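PDB 3AQT: bacterial regulatory proteins, tetR family from Corynebacterium glutamicum, which acts as a TetR-family transcriptional repressor that binds resorcinol, its inducer, and probably recognises DNA through a helix-turn-helix motif. Local coordinates for residues Asp65-Ile69 and Ala70-Glu74; Ala76-Gly79 and Thr80-Tyr84; Gln111-Thr114 and Lys115-Asp118; Val221-Gln224 and Ala225-Arg229. One frame throughout, in Å; residues are numbered along the deposited sequence.

Contact 1 of 4, residues Asp65-Ile69 and Ala70-Glu74; sequences DNVGI and AEITE
Val-67 turns CG1 away from its own backbone N (chi1 -179°), while Ile-72 carries CG1 beside its N (chi1 -71°). These two branches meet at 3.6 Å, Val-67 CG1 against Ile-72 CG1, with the side chains crossing at about a right angle. Val-67 also packs on Leu-58, Met-59 and Arg-62 of helix 41-62. Gly-68, the N-cap, leads into helix 69-75, the first helix of the predicted helix-turn-helix. Gly-68 O accepts Ile-72 N at 3.3 Å, and Ile-69 O accepts Thr-73 N at 2.9 Å. Thr-73 folds OG1 back between its N and carbonyl carbon, which sets the hydroxyl 2.9 Å from Ile-69 O and 2.7 Å from Ala-70 O, one proton facing two carbonyls; OG1 also pairs with Thr-80 OG1. The methyl of the same residue, CG2, packs on Ile-69 CD1 at 3.5 Å. A water spans the helix start, accepting from Gly-68 N and donating to Glu-71 OE2, each at 2.7 Å. The other carboxylate oxygen of the extended Glu-71, OE1, forms a salt bridge with Arg-62.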
# COMPACT_ATOMS: atom_id res chain seq x y z
N ASP B 65 12.97 12.00 -9.38
CA ASP B 65 14.20 11.63 -8.70
C ASP B 65 15.47 12.29 -9.22
O ASP B 65 16.49 12.31 -8.54
CB ASP B 65 14.35 10.10 -8.75
CG ASP B 65 15.46 9.60 -7.84
OD1 ASP B 65 15.43 9.93 -6.63
OD2 ASP B 65 16.35 8.87 -8.34
N ASN B 66 15.41 12.86 -10.42
CA ASN B 66 16.59 13.48 -11.01
C ASN B 66 16.60 15.00 -11.00
O ASN B 66 17.26 15.62 -11.83
CB ASN B 66 16.77 12.99 -12.44
CG ASN B 66 16.80 11.48 -12.52
OD1 ASN B 66 17.62 10.83 -11.87
ND2 ASN B 66 15.90 10.91 -13.32
N VAL B 67 15.90 15.62 -10.05
CA VAL B 67 15.86 17.07 -9.98
C VAL B 67 16.10 17.55 -8.55
O VAL B 67 15.35 17.20 -7.64
CB VAL B 67 14.49 17.63 -10.44
CG1 VAL B 67 14.50 19.14 -10.36
CG2 VAL B 67 14.20 17.18 -11.87
N GLY B 68 17.15 18.34 -8.37
CA GLY B 68 17.47 18.84 -7.04
C GLY B 68 16.82 20.17 -6.78
O GLY B 68 16.35 20.83 -7.71
N ILE B 69 16.82 20.60 -5.53
CA ILE B 69 16.18 21.87 -5.21
C ILE B 69 16.93 23.08 -5.74
O ILE B 69 16.37 24.17 -5.85
CB ILE B 69 15.93 22.00 -3.68
CG1 ILE B 69 17.08 22.73 -3.02
CG2 ILE B 69 15.72 20.63 -3.05
CD1 ILE B 69 16.89 24.23 -2.90
N ALA B 70 18.21 22.91 -6.06
CA ALA B 70 18.96 24.04 -6.59
C ALA B 70 18.39 24.40 -7.95
O ALA B 70 18.14 25.57 -8.26
CB ALA B 70 20.44 23.67 -6.73
N GLU B 71 18.15 23.39 -8.78
CA GLU B 71 17.61 23.63 -10.10
C GLU B 71 16.16 24.15 -10.01
O GLU B 71 15.72 24.96 -10.83
CB GLU B 71 17.68 22.35 -10.92
CG GLU B 71 17.34 22.58 -12.38
CD GLU B 71 17.68 21.39 -13.25
OE1 GLU B 71 17.55 21.53 -14.49
OE2 GLU B 71 18.08 20.34 -12.69
N ILE B 72 15.42 23.68 -9.02
CA ILE B 72 14.04 24.08 -8.82
C ILE B 72 13.96 25.54 -8.39
O ILE B 72 13.08 26.28 -8.81
CB ILE B 72 13.37 23.18 -7.76
CG1 ILE B 72 13.16 21.79 -8.35
CG2 ILE B 72 12.06 23.79 -7.29
CD1 ILE B 72 12.83 20.70 -7.32
N THR B 73 14.89 25.96 -7.53
CA THR B 73 14.90 27.33 -7.06
C THR B 73 15.31 28.26 -8.19
O THR B 73 14.89 29.41 -8.24
CB THR B 73 15.85 27.51 -5.86
OG1 THR B 73 17.12 26.93 -6.16
CG2 THR B 73 15.28 26.84 -4.62
N GLU B 74 16.14 27.76 -9.09
CA GLU B 74 16.57 28.56 -10.22
C GLU B 74 15.35 28.78 -11.12
O GLU B 74 15.05 29.91 -11.51
CB GLU B 74 17.67 27.84 -11.01
CG GLU B 74 18.23 28.66 -12.17
CD GLU B 74 19.36 27.94 -12.92
OE1 GLU B 74 19.11 26.88 -13.53
OE2 GLU B 74 20.51 28.45 -12.89
O HOH W 1 18.65 18.85 -10.56

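Contact 2 of 4, residues Ala76-Gly79 and Thr80-Tyr84; sequences ANIG and TGTFY
The ring of Phe-83 sets its edge carbon CD2 over the middle of one face of the Tyr-84 ring, 3.6 Å above the plane, and Tyr-84 CE1 lies in plane at the Phe-83 ring edge. Phe-83 itself is buried, packing on Leu-51, Ile-69 and Thr-73, whereas Tyr-84 is exposed. Residues 76-79 form the turn of the predicted helix-turn-helix, and 80-83, a 3-10 segment here, start what is probably its DNA-recognition element. The turn begins with a Schellman motif at the end of helix 69-75, where Asn-77 takes a positive phi of 65°. From there the chain is joined to the next turn mainly through Gly-79 O, gripped by two groups of Thr-82. The backbone N of Thr-82 approaches Gly-79 O at 2.9 Å from above the carbonyl plane, 53° out of it. The hydroxyl OG1 of Thr-82, placed between N and carbonyl carbon by a chi1 of 67°, comes to 2.5 Å of Gly-79 O, so short that the exact length is doubtful. Ile-78 slants across the side chain of Thr-82, its CD1 3.5 Å from Thr-82 OG1. A water donates to Ile-78 O at 2.8 Å and lies 2.9 Å from Thr-80 OG1.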
# COMPACT_ATOMS: atom_id res chain seq x y z
N ALA B 76 12.38 28.94 -10.40
CA ALA B 76 11.43 29.84 -9.77
C ALA B 76 12.05 31.23 -9.61
O ALA B 76 11.40 32.16 -9.13
CB ALA B 76 11.03 29.30 -8.42
N ASN B 77 13.31 31.34 -10.00
CA ASN B 77 14.04 32.60 -9.93
C ASN B 77 14.28 33.12 -8.50
O ASN B 77 13.89 34.24 -8.17
CB ASN B 77 13.31 33.65 -10.75
CG ASN B 77 14.10 34.94 -10.90
OD1 ASN B 77 15.26 34.92 -11.29
ND2 ASN B 77 13.46 36.06 -10.60
N ILE B 78 14.91 32.29 -7.66
CA ILE B 78 15.24 32.69 -6.28
C ILE B 78 16.57 32.04 -5.87
O ILE B 78 17.03 31.08 -6.49
CB ILE B 78 14.15 32.28 -5.24
CG1 ILE B 78 14.08 30.76 -5.11
CG2 ILE B 78 12.80 32.83 -5.65
CD1 ILE B 78 13.34 30.25 -3.87
N GLY B 79 17.20 32.58 -4.82
CA GLY B 79 18.46 32.03 -4.35
C GLY B 79 18.28 30.62 -3.81
O GLY B 79 17.33 30.36 -3.07
N THR B 80 19.19 29.72 -4.16
CA THR B 80 19.09 28.33 -3.70
C THR B 80 19.05 28.19 -2.18
O THR B 80 18.29 27.37 -1.64
CB THR B 80 20.27 27.47 -4.21
OG1 THR B 80 20.21 27.38 -5.64
CG2 THR B 80 20.21 26.07 -3.60
N GLY B 81 19.85 28.99 -1.49
CA GLY B 81 19.88 28.92 -0.04
C GLY B 81 18.61 29.45 0.61
O GLY B 81 18.52 29.46 1.83
N THR B 82 17.63 29.86 -0.18
CA THR B 82 16.40 30.40 0.38
C THR B 82 15.20 29.48 0.28
O THR B 82 14.11 29.81 0.75
CB THR B 82 16.05 31.76 -0.27
OG1 THR B 82 15.71 31.56 -1.65
CG2 THR B 82 17.23 32.71 -0.19
N PHE B 83 15.39 28.31 -0.32
CA PHE B 83 14.30 27.35 -0.49
C PHE B 83 13.56 27.03 0.79
O PHE B 83 12.33 27.14 0.86
CB PHE B 83 14.83 26.05 -1.09
CG PHE B 83 13.76 25.00 -1.28
CD1 PHE B 83 12.94 25.02 -2.40
CD2 PHE B 83 13.57 24.00 -0.33
CE1 PHE B 83 11.94 24.06 -2.58
CE2 PHE B 83 12.58 23.03 -0.49
CZ PHE B 83 11.76 23.06 -1.62
N TYR B 84 14.30 26.62 1.82
CA TYR B 84 13.71 26.25 3.10
C TYR B 84 13.02 27.39 3.83
O TYR B 84 12.74 27.30 5.03
CB TYR B 84 14.78 25.58 3.96
CG TYR B 84 15.25 24.30 3.32
CD1 TYR B 84 14.43 23.18 3.28
CD2 TYR B 84 16.47 24.24 2.65
CE1 TYR B 84 14.80 22.03 2.59
CE2 TYR B 84 16.86 23.10 1.95
CZ TYR B 84 16.02 22.00 1.92
OH TYR B 84 16.37 20.86 1.22
O HOH W 2 19.00 29.34 -7.40

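Contact 3 of 4, residues Gln111-Thr114 and Lys115-Asp118; sequences QVLT and KLDD
Leu-116 N bonds to Leu-113 O at 2.8 Å with a bent N-H...O angle of 138°, one step of a tight turn with 3-10 character at Thr-114 and Lys-115 that takes the chain out of helix 90-111. The two leucines lie side by side and point the same way, CD1 of Leu-113 touching CD1 of Leu-116 at 3.7 Å; Leu-116 also lays its CG 3.1 Å from Leu-113 O. Lys-115 bends at chi2 (37°) and again at chi4, curling its aliphatic chain back along the backbone. Lys-115 CE thereby reaches 3.1 Å from Gln-111 O, and its CD comes within 3.3 Å of Thr-114 OG1, a hydroxyl weakly bonded to Asp-110 O. The Leu-113 side chain is about 7 Å from the bound resorcinol and touches Ser-126, while Thr-114 touches Asp-165; both partners line the ligand pocket, consistent with a second-shell position for this turn. The loop joins helix 90-111 to helix 119-134, which Asp-118 caps by accepting Ala-120 N on OD1 while OD2 forms a salt bridge with Arg-174. Leu-113 thus packs against helix 119-134, also through His-129, and Thr-114 against helix 159-171.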
# COMPACT_ATOMS: atom_id res chain seq x y z
N GLN B 111 -15.62 15.17 -14.66
CA GLN B 111 -16.28 15.73 -15.84
C GLN B 111 -16.85 14.64 -16.75
O GLN B 111 -17.99 14.75 -17.21
CB GLN B 111 -15.30 16.58 -16.66
CG GLN B 111 -14.63 17.72 -15.90
CD GLN B 111 -15.58 18.84 -15.56
OE1 GLN B 111 -16.22 19.42 -16.45
NE2 GLN B 111 -15.68 19.17 -14.28
N VAL B 112 -16.08 13.60 -17.01
CA VAL B 112 -16.53 12.53 -17.90
C VAL B 112 -17.24 11.34 -17.24
O VAL B 112 -18.46 11.23 -17.27
CB VAL B 112 -15.34 11.98 -18.71
CG1 VAL B 112 -15.85 11.03 -19.78
CG2 VAL B 112 -14.56 13.13 -19.33
N LEU B 113 -16.45 10.44 -16.65
CA LEU B 113 -16.97 9.24 -16.01
C LEU B 113 -18.35 9.27 -15.38
O LEU B 113 -19.26 8.57 -15.83
CB LEU B 113 -15.96 8.73 -14.98
CG LEU B 113 -14.77 7.94 -15.55
CD1 LEU B 113 -15.28 6.69 -16.24
CD2 LEU B 113 -14.01 8.79 -16.53
N THR B 114 -18.53 10.08 -14.34
CA THR B 114 -19.81 10.14 -13.64
C THR B 114 -21.05 10.29 -14.54
O THR B 114 -22.18 10.14 -14.07
CB THR B 114 -19.81 11.27 -12.56
OG1 THR B 114 -19.46 12.52 -13.16
CG2 THR B 114 -18.82 10.94 -11.45
N LYS B 115 -20.82 10.56 -15.82
CA LYS B 115 -21.91 10.71 -16.79
C LYS B 115 -22.37 9.34 -17.34
O LYS B 115 -23.15 9.26 -18.28
CB LYS B 115 -21.47 11.63 -17.93
CG LYS B 115 -21.35 13.10 -17.51
CD LYS B 115 -20.80 13.25 -16.08
CE LYS B 115 -20.64 14.72 -15.68
NZ LYS B 115 -21.90 15.49 -15.84
N LEU B 116 -21.85 8.27 -16.74
CA LEU B 116 -22.22 6.92 -17.10
C LEU B 116 -23.24 6.57 -16.02
O LEU B 116 -23.15 7.09 -14.90
CB LEU B 116 -21.00 5.99 -17.00
CG LEU B 116 -19.81 6.28 -17.92
CD1 LEU B 116 -18.56 5.57 -17.40
CD2 LEU B 116 -20.13 5.84 -19.34
N ASP B 117 -24.20 5.72 -16.32
CA ASP B 117 -25.22 5.39 -15.34
C ASP B 117 -24.78 4.34 -14.33
O ASP B 117 -25.13 4.42 -13.16
CB ASP B 117 -26.50 4.91 -16.03
CG ASP B 117 -27.13 5.98 -16.90
OD1 ASP B 117 -27.43 7.08 -16.37
OD2 ASP B 117 -27.32 5.73 -18.11
N ASP B 118 -24.03 3.36 -14.79
CA ASP B 118 -23.57 2.28 -13.92
C ASP B 118 -22.45 2.71 -12.98
O ASP B 118 -21.34 3.03 -13.41
CB ASP B 118 -23.09 1.11 -14.78
CG ASP B 118 -22.97 -0.17 -14.00
OD1 ASP B 118 -22.89 -0.12 -12.75
OD2 ASP B 118 -22.94 -1.24 -14.64

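Contact 4 of 4, residues Val221-Gln224 and Ala225-Arg229; sequences VGVQ and AAEAR
Val-223 and Ala-228 supply the apolar part of this helix start: CG1 of Val-223, swung opposite the backbone N (chi1 176°), reaches Ala-228 CB at 4.1 Å and also lies 3.8 Å from Ala-228 N. Gln-224 adds its aliphatic stem, folded at chi2, with CG 4.1 Å from Glu-227 CB. Among backbone bonds, Ala-228 N bonds to Gln-224 O at 3.0 Å, closing the first turn of helix 225-231 with Gln-224 at the N-cap. Just before it, Gly-222 with a phi of 97° is the C' residue of a Schellman motif that ends helix 209-220, returning Val-223 N to Leu-218 O and Gly-222 N to Arg-219 O; residues 221-224 alone separate helices 209-220 and 225-231. Of the charged groups, Glu-227 OE2 forms a salt bridge with Arg-174. Helix 225-231 packs on helix 209-220 through Ala-228, which touches Leu-218 and Arg-219, and Ala-225 O takes a bond from Arg-219 NH1. Val-223 packs on Phe-175 in a loop, and Ala-225 on Thr-176 of the second subunit.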
# COMPACT_ATOMS: atom_id res chain seq x y z
N VAL B 221 -15.63 -4.96 -4.14
CA VAL B 221 -16.81 -4.25 -3.66
C VAL B 221 -18.16 -4.95 -3.89
O VAL B 221 -19.22 -4.32 -3.82
CB VAL B 221 -16.87 -2.79 -4.19
CG1 VAL B 221 -15.80 -1.96 -3.50
CG2 VAL B 221 -16.69 -2.75 -5.70
N GLY B 222 -18.11 -6.25 -4.17
CA GLY B 222 -19.34 -7.01 -4.31
C GLY B 222 -19.93 -7.30 -5.67
O GLY B 222 -21.12 -7.60 -5.77
N VAL B 223 -19.12 -7.22 -6.72
CA VAL B 223 -19.60 -7.49 -8.06
C VAL B 223 -19.25 -8.92 -8.44
O VAL B 223 -18.12 -9.36 -8.24
CB VAL B 223 -18.97 -6.50 -9.07
CG1 VAL B 223 -19.39 -6.84 -10.49
CG2 VAL B 223 -19.38 -5.08 -8.73
N GLN B 224 -20.23 -9.64 -8.97
CA GLN B 224 -20.05 -11.03 -9.41
C GLN B 224 -18.74 -11.15 -10.20
O GLN B 224 -18.45 -10.34 -11.08
CB GLN B 224 -21.26 -11.45 -10.27
CG GLN B 224 -20.99 -12.53 -11.34
CD GLN B 224 -20.82 -13.93 -10.78
OE1 GLN B 224 -19.80 -14.25 -10.15
NE2 GLN B 224 -21.81 -14.79 -11.01
N ALA B 225 -17.97 -12.18 -9.87
CA ALA B 225 -16.68 -12.42 -10.50
C ALA B 225 -16.65 -12.28 -12.01
O ALA B 225 -15.80 -11.57 -12.55
CB ALA B 225 -16.18 -13.80 -10.10
N ALA B 226 -17.57 -12.96 -12.69
CA ALA B 226 -17.61 -12.91 -14.16
C ALA B 226 -18.07 -11.57 -14.71
O ALA B 226 -17.58 -11.11 -15.75
CB ALA B 226 -18.49 -14.02 -14.70
N GLU B 227 -19.02 -10.94 -14.03
CA GLU B 227 -19.51 -9.66 -14.51
C GLU B 227 -18.43 -8.58 -14.43
O GLU B 227 -18.29 -7.77 -15.35
CB GLU B 227 -20.75 -9.25 -13.71
CG GLU B 227 -21.31 -7.90 -14.10
CD GLU B 227 -22.68 -7.65 -13.50
OE1 GLU B 227 -22.99 -8.27 -12.46
OE2 GLU B 227 -23.43 -6.83 -14.06
N ALA B 228 -17.66 -8.60 -13.35
CA ALA B 228 -16.58 -7.64 -13.13
C ALA B 228 -15.66 -7.46 -14.33
O ALA B 228 -15.41 -6.35 -14.78
CB ALA B 228 -15.77 -8.04 -11.90
N ARG B 229 -15.15 -8.58 -14.84
CA ARG B 229 -14.25 -8.55 -15.98
C ARG B 229 -14.91 -7.83 -17.16
O ARG B 229 -14.30 -6.97 -17.80
CB ARG B 229 -13.89 -9.99 -16.36
CG ARG B 229 -13.00 -10.13 -17.58
CD ARG B 229 -11.66 -9.44 -17.39
NE ARG B 229 -10.97 -9.23 -18.66
CZ ARG B 229 -9.77 -8.66 -18.78
NH1 ARG B 229 -9.13 -8.25 -17.69
NH2 ARG B 229 -9.23 -8.50 -19.98

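Overall arrangement
Contacts 1 and 2 build the predicted DNA-binding motif and touch each other, joined by a probable hydrogen bond of 2.9 Å between Thr-73 O and Ile-78 N. Contacts 3 and 4 lie on the opposite side of the chain's centre, their centres about 19 Å apart; contact 3 sits close to the resorcinol pocket, contact 4 farther from the ligand. They do not touch, yet Arg-174 forms salt bridges with both Asp-118 and Glu-227. Contacts 1 and 4, partly buried, start helices with a valine against the first turn; contacts 2 and 3 are surface turns held by short-range backbone bonds, contact 3 with a leucine pair added. Contact 4 alone meets the second subunit.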